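Side-chain contact in zinc transport transcriptional regulator (Lactococcus lactis subsp. lactis, PDB 5YHY), which probably binds DNA as a zinc-responsive, MarR-family transcription factor that regulates zinc transport: residues Ala66-Thr69 with Lys70-Lys74. The protein carries 1 engineered substitution. Numbering follows the deposited sequence.
Sequences AAVT and KALKK
Leu72 overlaps Val68, one turn earlier on helix 65-77, the two side chains running together off one face of the helix. Their contact is apolar, with Leu72 CD1 3.5 Å from Val68 CG1. Val68 CG1 reaches it because it stands anti to the backbone N (chi1 170°), beside the carbonyl carbon. Leu72 CG stands anti to its own carbonyl carbon and comes 3.3 Å from Val68 O. Val68 O also accepts the hydrogen bond of Leu72 N, at 2.8 Å. The backbone N atoms of Lys70, Ala71 and Lys73 are likewise hydrogen-bonded to the carbonyl oxygens four residues back, Lys73 N lying 3.0 Å from Thr69 O. Both Val68 and Leu72 are buried and pack on Ile57 of helix 54-61. An alanine in place of Leu72 would probably open a gap beside Val68 CG1 and Ile57. Ala71, also buried, touches Thr39 and Ile43 of helix 38-49. Thr69 OG1 is hydrogen-bonded to Pro65 O, and Lys73 NZ forms a salt bridge with Glu77. A helix with apolar residues packed on helices 54-61 and 38-49, and with exposed polar ones such as Thr69 and Lys73, is consistent with the recognition helix of the MarR winged helix-turn-helix.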
# COMPACT_ATOMS: atom_id res chain seq x y z
N ALA A 66 -5.42 -8.97 25.28
CA ALA A 66 -6.64 -9.22 24.50
C ALA A 66 -6.32 -9.69 23.08
O ALA A 66 -6.97 -10.59 22.56
CB ALA A 66 -7.52 -7.96 24.45
N ALA A 67 -5.34 -9.06 22.45
CA ALA A 67 -4.94 -9.44 21.11
C ALA A 67 -4.40 -10.86 21.10
O ALA A 67 -4.68 -11.63 20.18
CB ALA A 67 -3.89 -8.46 20.57
N VAL A 68 -3.63 -11.21 22.12
CA VAL A 68 -3.05 -12.54 22.20
C VAL A 68 -4.16 -13.57 22.40
O VAL A 68 -4.19 -14.61 21.72
CB VAL A 68 -2.03 -12.63 23.35
CG1 VAL A 68 -1.62 -14.07 23.58
CG2 VAL A 68 -0.81 -11.78 23.03
N THR A 69 -5.07 -13.27 23.31
CA THR A 69 -6.19 -14.18 23.59
C THR A 69 -6.99 -14.47 22.32
O THR A 69 -7.32 -15.63 22.05
CB THR A 69 -7.11 -13.59 24.68
OG1 THR A 69 -6.38 -13.56 25.92
CG2 THR A 69 -8.37 -14.43 24.84
N LYS A 70 -7.29 -13.43 21.54
CA LYS A 70 -8.06 -13.59 20.31
C LYS A 70 -7.33 -14.48 19.30
O LYS A 70 -7.92 -15.41 18.74
CB LYS A 70 -8.36 -12.21 19.69
CG LYS A 70 -8.98 -12.29 18.30
CD LYS A 70 -9.36 -10.91 17.77
CE LYS A 70 -10.07 -11.01 16.43
NZ LYS A 70 -10.65 -9.69 16.03
N ALA A 71 -6.05 -14.21 19.09
CA ALA A 71 -5.27 -14.98 18.13
C ALA A 71 -5.11 -16.43 18.56
O ALA A 71 -5.19 -17.34 17.73
CB ALA A 71 -3.91 -14.33 17.90
N LEU A 72 -4.87 -16.65 19.85
CA LEU A 72 -4.68 -18.01 20.34
C LEU A 72 -5.96 -18.81 20.18
O LEU A 72 -5.93 -19.99 19.85
CB LEU A 72 -4.25 -18.00 21.80
CG LEU A 72 -2.83 -17.54 22.12
CD1 LEU A 72 -2.64 -17.46 23.62
CD2 LEU A 72 -1.80 -18.47 21.51
N LYS A 73 -7.09 -18.16 20.44
CA LYS A 73 -8.37 -18.84 20.35
C LYS A 73 -8.56 -19.38 18.93
O LYS A 73 -8.92 -20.53 18.73
CB LYS A 73 -9.52 -17.91 20.72
CG LYS A 73 -10.90 -18.57 20.66
CD LYS A 73 -11.97 -17.63 21.22
CE LYS A 73 -13.36 -18.23 21.08
NZ LYS A 73 -13.82 -18.23 19.66
N LYS A 74 -8.30 -18.52 17.95
CA LYS A 74 -8.45 -18.92 16.55
C LYS A 74 -7.46 -20.00 16.14
O LYS A 74 -7.82 -20.95 15.45
CB LYS A 74 -8.32 -17.71 15.63
CG LYS A 74 -8.54 -18.04 14.16
CD LYS A 74 -9.96 -18.55 13.93
CE LYS A 74 -10.27 -18.67 12.44
NZ LYS A 74 -11.70 -18.99 12.20